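Local atomic coordinates of tricorn protease (Thermoplasma acidophilum, PDB entry 1K32), a protein that probably cleaves peptides downstream of the proteasome as a large serine protease whose beta propellers are thought to gate substrate passage. Residues A[20-24]-A[25-29]; A[209-213]-A[214-218]; A[189-192]-A[193-197]. One frame throughout, in Å; residues are numbered along the deposited sequence.

Contact 1. Residues A[20-24]-A[25-29]; sequences PDIHG and DRIIF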
loop_
_atom_site.group_PDB
_atom_site.type_symbol
_atom_site.label_atom_id
_atom_site.label_comp_id
_atom_site.label_asym_id
_atom_site.label_seq_id
_atom_site.Cartn_x
_atom_site.Cartn_y
_atom_site.Cartn_z
ATOM N N PRO A 20 45.926 -38.687 39.411
ATOM C CA PRO A 20 47.020 -39.469 38.849
ATOM C C PRO A 20 46.754 -40.969 38.777
ATOM O O PRO A 20 45.828 -41.481 39.392
ATOM C CB PRO A 20 48.140 -39.160 39.818
ATOM C CG PRO A 20 47.387 -39.295 41.145
ATOM C CD PRO A 20 46.084 -38.552 40.874
ATOM N N ASP A 21 47.598 -41.658 38.024
ATOM C CA ASP A 21 47.542 -43.107 37.896
ATOM C C ASP A 21 49.022 -43.459 37.902
ATOM O O ASP A 21 49.865 -42.598 37.672
ATOM C CB ASP A 21 46.892 -43.546 36.580
ATOM C CG ASP A 21 46.607 -45.060 36.536
ATOM O OD1 ASP A 21 46.124 -45.553 35.489
ATOM O OD2 ASP A 21 46.860 -45.758 37.548
ATOM N N ILE A 22 49.356 -44.708 38.171
ATOM C CA ILE A 22 50.759 -45.066 38.221
ATOM C C ILE A 22 51.006 -46.441 37.644
ATOM O O ILE A 22 50.160 -47.319 37.743
ATOM C CB ILE A 22 51.274 -45.031 39.676
ATOM C CG1 ILE A 22 52.758 -45.404 39.716
ATOM C CG2 ILE A 22 50.450 -45.984 40.532
ATOM C CD1 ILE A 22 53.408 -45.196 41.063
ATOM N N HIS A 23 52.169 -46.603 37.023
ATOM C CA HIS A 23 52.585 -47.880 36.446
ATOM C C HIS A 23 54.100 -47.927 36.545
ATOM O O HIS A 23 54.799 -47.237 35.807
ATOM C CB HIS A 23 52.165 -48.009 34.983
ATOM C CG HIS A 23 52.396 -49.376 34.417
ATOM N ND1 HIS A 23 51.523 -50.423 34.620
ATOM C CD2 HIS A 23 53.431 -49.884 33.706
ATOM C CE1 HIS A 23 52.011 -51.516 34.062
ATOM N NE2 HIS A 23 53.168 -51.216 33.501
ATOM N N GLY A 24 54.600 -48.737 37.471
ATOM C CA GLY A 24 56.037 -48.843 37.664
ATOM C C GLY A 24 56.627 -47.525 38.134
ATOM O O GLY A 24 56.285 -47.023 39.205
ATOM N N ASP A 25 57.524 -46.966 37.332
ATOM C CA ASP A 25 58.156 -45.697 37.660
ATOM C C ASP A 25 57.529 -44.556 36.883
ATOM O O ASP A 25 58.073 -43.449 36.861
ATOM C CB ASP A 25 59.649 -45.736 37.340
ATOM C CG ASP A 25 60.421 -46.606 38.296
ATOM O OD1 ASP A 25 60.246 -46.412 39.518
ATOM O OD2 ASP A 25 61.197 -47.472 37.831
ATOM N N ARG A 26 56.399 -44.826 36.237
ATOM C CA ARG A 26 55.736 -43.790 35.460
ATOM C C ARG A 26 54.439 -43.385 36.127
ATOM O O ARG A 26 53.667 -44.224 36.577
ATOM C CB ARG A 26 55.442 -44.262 34.028
ATOM C CG ARG A 26 56.647 -44.829 33.290
ATOM C CD ARG A 26 56.564 -44.586 31.785
ATOM N NE ARG A 26 55.327 -45.069 31.165
ATOM C CZ ARG A 26 54.943 -46.342 31.127
ATOM N NH1 ARG A 26 53.810 -46.669 30.532
ATOM N NH2 ARG A 26 55.680 -47.286 31.695
ATOM N N ILE A 27 54.221 -42.080 36.194
ATOM C CA ILE A 27 53.019 -41.524 36.787
ATOM C C ILE A 27 52.417 -40.531 35.824
ATOM O O ILE A 27 53.116 -39.652 35.335
ATOM C CB ILE A 27 53.339 -40.784 38.083
ATOM C CG1 ILE A 27 53.604 -41.796 39.193
ATOM C CG2 ILE A 27 52.219 -39.838 38.430
ATOM C CD1 ILE A 27 54.105 -41.169 40.471
ATOM N N ILE A 28 51.130 -40.688 35.531
ATOM C CA ILE A 28 50.443 -39.749 34.654
ATOM C C ILE A 28 49.489 -38.952 35.536
ATOM O O ILE A 28 49.034 -39.435 36.579
ATOM C CB ILE A 28 49.667 -40.461 33.502
ATOM C CG1 ILE A 28 48.717 -41.530 34.042
ATOM C CG2 ILE A 28 50.664 -41.054 32.529
ATOM C CD1 ILE A 28 47.901 -42.252 32.936
ATOM N N PHE A 29 49.206 -37.722 35.136
ATOM C CA PHE A 29 48.340 -36.867 35.916
ATOM C C PHE A 29 47.857 -35.734 35.036
ATOM O O PHE A 29 48.349 -35.544 33.927
ATOM C CB PHE A 29 49.113 -36.312 37.135
ATOM C CG PHE A 29 50.341 -35.521 36.768
ATOM C CD1 PHE A 29 50.244 -34.167 36.436
ATOM C CD2 PHE A 29 51.585 -36.142 36.681
ATOM C CE1 PHE A 29 51.365 -33.448 36.018
ATOM C CE2 PHE A 29 52.717 -35.430 36.261
ATOM C CZ PHE A 29 52.602 -34.080 35.927
#

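Contact 2. Residues A[209-213]-A[214-218]; sequences PVIVG and HRIYF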
loop_
_atom_site.group_PDB
_atom_site.type_symbol
_atom_site.label_atom_id
_atom_site.label_comp_id
_atom_site.label_asym_id
_atom_site.label_seq_id
_atom_site.Cartn_x
_atom_site.Cartn_y
_atom_site.Cartn_z
ATOM N N PRO A 209 38.188 -47.009 45.275
ATOM C CA PRO A 209 38.741 -48.263 45.780
ATOM C C PRO A 209 39.823 -48.846 44.858
ATOM O O PRO A 209 39.753 -48.721 43.642
ATOM C CB PRO A 209 37.512 -49.156 45.881
ATOM C CG PRO A 209 36.676 -48.674 44.682
ATOM C CD PRO A 209 36.790 -47.176 44.832
ATOM N N VAL A 210 40.842 -49.445 45.462
ATOM C CA VAL A 210 41.922 -50.095 44.723
ATOM C C VAL A 210 42.325 -51.346 45.482
ATOM O O VAL A 210 42.063 -51.468 46.683
ATOM C CB VAL A 210 43.183 -49.210 44.580
ATOM C CG1 VAL A 210 42.899 -48.043 43.649
ATOM C CG2 VAL A 210 43.659 -48.747 45.970
ATOM N N ILE A 211 42.971 -52.268 44.778
ATOM C CA ILE A 211 43.415 -53.515 45.379
ATOM C C ILE A 211 44.929 -53.688 45.294
ATOM O O ILE A 211 45.538 -53.522 44.240
ATOM C CB ILE A 211 42.739 -54.733 44.707
ATOM C CG1 ILE A 211 41.266 -54.786 45.121
ATOM C CG2 ILE A 211 43.456 -56.032 45.103
ATOM C CD1 ILE A 211 40.460 -55.856 44.412
ATOM N N VAL A 212 45.528 -53.992 46.436
ATOM C CA VAL A 212 46.963 -54.232 46.517
ATOM C C VAL A 212 47.093 -55.497 47.346
ATOM O O VAL A 212 46.650 -55.545 48.496
ATOM C CB VAL A 212 47.700 -53.069 47.202
ATOM C CG1 VAL A 212 49.193 -53.374 47.278
ATOM C CG2 VAL A 212 47.477 -51.781 46.413
ATOM N N GLY A 213 47.682 -56.527 46.750
ATOM C CA GLY A 213 47.809 -57.790 47.450
ATOM C C GLY A 213 46.400 -58.325 47.607
ATOM O O GLY A 213 45.708 -58.562 46.611
ATOM N N HIS A 214 45.959 -58.514 48.844
ATOM C CA HIS A 214 44.606 -58.992 49.073
ATOM C C HIS A 214 43.863 -58.050 50.007
ATOM O O HIS A 214 43.136 -58.476 50.912
ATOM C CB HIS A 214 44.620 -60.418 49.621
ATOM C CG HIS A 214 44.965 -61.441 48.589
ATOM N ND1 HIS A 214 46.214 -61.524 48.016
ATOM C CD2 HIS A 214 44.206 -62.379 47.975
ATOM C CE1 HIS A 214 46.211 -62.467 47.089
ATOM N NE2 HIS A 214 45.003 -63.000 47.045
ATOM N N ARG A 215 44.068 -56.759 49.772
ATOM C CA ARG A 215 43.415 -55.715 50.549
ATOM C C ARG A 215 42.829 -54.671 49.621
ATOM O O ARG A 215 43.418 -54.331 48.596
ATOM C CB ARG A 215 44.398 -55.037 51.503
ATOM C CG ARG A 215 44.875 -55.928 52.630
ATOM C CD ARG A 215 45.040 -55.131 53.912
ATOM N NE ARG A 215 44.415 -55.845 55.019
ATOM C CZ ARG A 215 43.622 -55.290 55.924
ATOM N NH1 ARG A 215 43.107 -56.040 56.880
ATOM N NH2 ARG A 215 43.340 -53.997 55.881
ATOM N N ILE A 216 41.658 -54.171 49.977
ATOM C CA ILE A 216 41.014 -53.148 49.180
ATOM C C ILE A 216 41.324 -51.826 49.857
ATOM O O ILE A 216 40.991 -51.633 51.023
ATOM C CB ILE A 216 39.470 -53.321 49.141
ATOM C CG1 ILE A 216 39.101 -54.720 48.654
ATOM C CG2 ILE A 216 38.849 -52.267 48.218
ATOM C CD1 ILE A 216 37.618 -55.040 48.783
ATOM N N TYR A 217 41.989 -50.930 49.146
ATOM C CA TYR A 217 42.280 -49.619 49.701
ATOM C C TYR A 217 41.286 -48.615 49.131
ATOM O O TYR A 217 40.851 -48.728 47.972
ATOM C CB TYR A 217 43.715 -49.202 49.385
ATOM C CG TYR A 217 44.743 -50.027 50.124
ATOM C CD1 TYR A 217 45.027 -51.340 49.736
ATOM C CD2 TYR A 217 45.412 -49.503 51.227
ATOM C CE1 TYR A 217 45.954 -52.106 50.432
ATOM C CE2 TYR A 217 46.334 -50.252 51.930
ATOM C CZ TYR A 217 46.604 -51.552 51.533
ATOM O OH TYR A 217 47.522 -52.289 52.247
ATOM N N PHE A 218 40.910 -47.640 49.953
ATOM C CA PHE A 218 39.939 -46.641 49.539
ATOM C C PHE A 218 40.000 -45.410 50.424
ATOM O O PHE A 218 40.762 -45.355 51.400
ATOM C CB PHE A 218 38.525 -47.239 49.581
ATOM C CG PHE A 218 38.149 -47.817 50.918
ATOM C CD1 PHE A 218 37.695 -46.998 51.946
ATOM C CD2 PHE A 218 38.273 -49.185 51.156
ATOM C CE1 PHE A 218 37.370 -47.540 53.202
ATOM C CE2 PHE A 218 37.952 -49.735 52.397
ATOM C CZ PHE A 218 37.500 -48.907 53.427
#

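Contact 3. Residues A[189-192]-A[193-197]; sequences IEVN and SGAFK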
loop_
_atom_site.group_PDB
_atom_site.type_symbol
_atom_site.label_atom_id
_atom_site.label_comp_id
_atom_site.label_asym_id
_atom_site.label_seq_id
_atom_site.Cartn_x
_atom_site.Cartn_y
_atom_site.Cartn_z
ATOM N N ILE A 189 31.380 -57.846 46.571
ATOM C CA ILE A 189 32.343 -58.798 46.034
ATOM C C ILE A 189 31.664 -60.119 45.685
ATOM O O ILE A 189 30.746 -60.570 46.373
ATOM C CB ILE A 189 33.499 -59.053 47.028
ATOM C CG1 ILE A 189 34.612 -59.831 46.339
ATOM C CG2 ILE A 189 33.005 -59.841 48.227
ATOM C CD1 ILE A 189 35.918 -59.814 47.099
ATOM N N GLU A 190 32.116 -60.730 44.598
ATOM C CA GLU A 190 31.553 -61.991 44.149
ATOM C C GLU A 190 32.080 -63.081 45.075
ATOM O O GLU A 190 33.257 -63.094 45.406
ATOM C CB GLU A 190 31.982 -62.251 42.705
ATOM C CG GLU A 190 31.181 -63.308 41.974
ATOM C CD GLU A 190 31.653 -63.490 40.539
ATOM O OE1 GLU A 190 30.950 -64.150 39.749
ATOM O OE2 GLU A 190 32.733 -62.970 40.196
ATOM N N VAL A 191 31.208 -63.977 45.519
ATOM C CA VAL A 191 31.635 -65.052 46.411
ATOM C C VAL A 191 31.487 -66.402 45.719
ATOM O O VAL A 191 32.287 -67.315 45.914
ATOM C CB VAL A 191 30.817 -65.054 47.728
ATOM C CG1 VAL A 191 31.144 -63.822 48.543
ATOM C CG2 VAL A 191 29.333 -65.094 47.422
ATOM N N ASN A 192 30.453 -66.512 44.903
ATOM C CA ASN A 192 30.170 -67.723 44.160
ATOM C C ASN A 192 29.889 -67.203 42.763
ATOM O O ASN A 192 29.112 -66.268 42.620
ATOM C CB ASN A 192 28.932 -68.405 44.748
ATOM C CG ASN A 192 28.287 -69.372 43.786
ATOM O OD1 ASN A 192 28.948 -70.259 43.245
ATOM N ND2 ASN A 192 26.983 -69.211 43.567
ATOM N N SER A 193 30.521 -67.786 41.743
ATOM C CA SER A 193 30.325 -67.324 40.371
ATOM C C SER A 193 28.899 -66.832 40.146
ATOM O O SER A 193 27.963 -67.622 40.063
ATOM C CB SER A 193 30.661 -68.433 39.364
ATOM O OG SER A 193 29.663 -69.428 39.332
ATOM N N GLY A 194 28.736 -65.515 40.074
ATOM C CA GLY A 194 27.415 -64.953 39.862
ATOM C C GLY A 194 26.717 -64.456 41.119
ATOM O O GLY A 194 25.752 -63.713 41.024
ATOM N N ALA A 195 27.203 -64.857 42.287
ATOM C CA ALA A 195 26.613 -64.453 43.567
ATOM C C ALA A 195 27.459 -63.370 44.240
ATOM O O ALA A 195 28.682 -63.479 44.318
ATOM C CB ALA A 195 26.489 -65.663 44.486
ATOM N N PHE A 196 26.806 -62.327 44.740
ATOM C CA PHE A 196 27.532 -61.240 45.381
ATOM C C PHE A 196 27.103 -60.919 46.800
ATOM O O PHE A 196 25.959 -61.125 47.186
ATOM C CB PHE A 196 27.430 -59.967 44.541
ATOM C CG PHE A 196 28.091 -60.071 43.205
ATOM C CD1 PHE A 196 27.531 -60.846 42.196
ATOM C CD2 PHE A 196 29.277 -59.388 42.951
ATOM C CE1 PHE A 196 28.145 -60.938 40.948
ATOM C CE2 PHE A 196 29.896 -59.474 41.709
ATOM C CZ PHE A 196 29.323 -60.253 40.706
ATOM N N LYS A 197 28.050 -60.382 47.556
ATOM C CA LYS A 197 27.833 -59.996 48.934
ATOM C C LYS A 197 28.364 -58.577 49.134
ATOM O O LYS A 197 29.392 -58.206 48.572
ATOM C CB LYS A 197 28.577 -60.966 49.856
ATOM C CG LYS A 197 28.690 -60.510 51.294
ATOM C CD LYS A 197 29.550 -61.477 52.105
ATOM C CE LYS A 197 29.618 -61.055 53.567
ATOM N NZ LYS A 197 30.494 -61.963 54.371
#

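Contact 1. Residues A[20-24]-A[25-29]
Pro20 packs its CB against CB of Phe29, 4.0 Å away, toward the open end of an antiparallel beta hairpin. Strands 18-23 and 26-31 are the first two strands of a four-stranded sheet, consistent with the first blade of the six-bladed propeller. Next, Asp21 N donates to Ile28 O at 3.0 Å. The return bond, from Ile28 N to Asp21 O, is less certain because the place of that oxygen is less sure. On the same face, Asp21 CB meets Ile28 CG1 at 3.7 Å. Ile28 CG1 stands between its own backbone N and carbonyl carbon (chi1 53°), which brings it over to Asp21. The carboxylate is held on both oxygens. OD2 takes the backbone N of Ile22 from above the carboxylate plane. OD1 takes the N of Phe60, in strand 54-60 of the next sheet.

Ile22 faces the other way. Its CG1 touches Ile27 CG1 at 3.7 Å in a non-hydrogen-bonded pair, and the two side chains cross obliquely. Both also rest on Leu260, which buries this face against strand 259-263. His23 closes the ladder with two bonds. His23 N reaches Arg26 O at 2.8 Å, and Arg26 N reaches His23 O at 2.9 Å. The second donor sits above the carbonyl plane. Between them Gly24 and Asp25 form the corner of a type II' turn. Gly24 takes the positive phi of 64° that this turn needs, and its N binds Asp255 OD1.

The His23 and Arg26 side chains run side by side in the same direction. The ring and guanidinium planes are 62° apart, and Arg26 NH2 lies 4.0 Å from CD2, at the edge of the His23 ring.

Contact 2. Residues A[209-213]-A[214-218]
Tyr217 packs across the hairpin on both Val210 and Val212. Strands 207-212 and 215-220 are the first two of their sheet, consistent with another propeller blade. Val210 pairs with Tyr217 directly: its CG2 meets Tyr217 CB at 3.4 Å, and the side chains cross at about a right angle. The tyrosine chi1 of -69° sets CG beside its backbone N. The ring then runs back toward the turn, where CE1 meets Val212 CB at 3.8 Å. Ile259 of strand 259-263 covers all three side chains, and the ring also meets that of His241.

The two backbone bonds of the Val210-Tyr217 pair are modelled short, so their lengths are doubtful. Nearer the turn, Val212 N donates to Arg215 O at 3.0 Å.

Gly213 and His214 make the two-residue bend. Gly213 turns with a positive phi of 67°. The His214 ring stands obliquely beside the Gly213 carbonyl without bonding to it, and its NE2 bonds weakly to Asp161 OD1.

The chemistry is thus divided: backbone bonds pair the strands and apolar side chains pack one face against Ile259, while the end of Arg215 leads away to a salt bridge with Asp237.

Contact 3. Residues A[189-192]-A[193-197]
A classic beta bulge interrupts this hairpin, with Val191 and Asn192 both facing Ala195. Strands 186-192 and 195-200 are the last two of their four-stranded sheet, consistent with the outer edge of a propeller blade. Before the bulge the ladder is regular. Ile189 N donates to Lys197 O at 2.8 Å, and Lys197 N returns a bond to Ile189 O at 3.0 Å. Val191 N then binds Ala195 O at 2.8 Å. Beyond the bulge, residues 192-195 form a type II turn, with Gly194 at a positive phi of 99°. The Ala195 N to Asn192 O bond that closes the turn is modelled very short, and its length is doubtful.

Glu190 and Phe196 carry the side-chain contact. Glu190 CB lies over one face of the ring, offset toward the rim and 4.0 Å from its centroid, a CH-pi contact. With CG anti to the backbone N (chi1 -164°) and the rest extended, the chain reaches along to the turn. There OE1 accepts Gly194 N at 2.6 Å through its anti lone pair. The carboxylate and the ring are nearly parallel, their planes 4° apart.

OE2 forms a salt bridge with Arg164 in strand 163-168. One buried carboxylate therefore ties the turn to the neighbouring strand, and the arginine and the amide probably both stabilise its negative charge.

Overall arrangement
The three contacts are hairpins in separate sheets, consistent with three blades of one six-bladed propeller. Contacts 1 and 2 each join the first two strands of a sheet; contact 3 joins the last two. Contacts 1 and 2 have centres about 17 Å apart. Strand 259-263 lies between them: Leu260 packs on contact 1 and Ile259 on contact 2. Contacts 2 and 3 have centres about 18 Å apart, and Leu233 touches both Ile189 and Ile216. Contacts 1 and 3 are farthest apart, about 31 Å between centres. The catalytic site probably lies in the S41 peptidase part of the chain; contact 3 meets the C-terminal region through a weak hydrogen bond of Phe196 O with His1012.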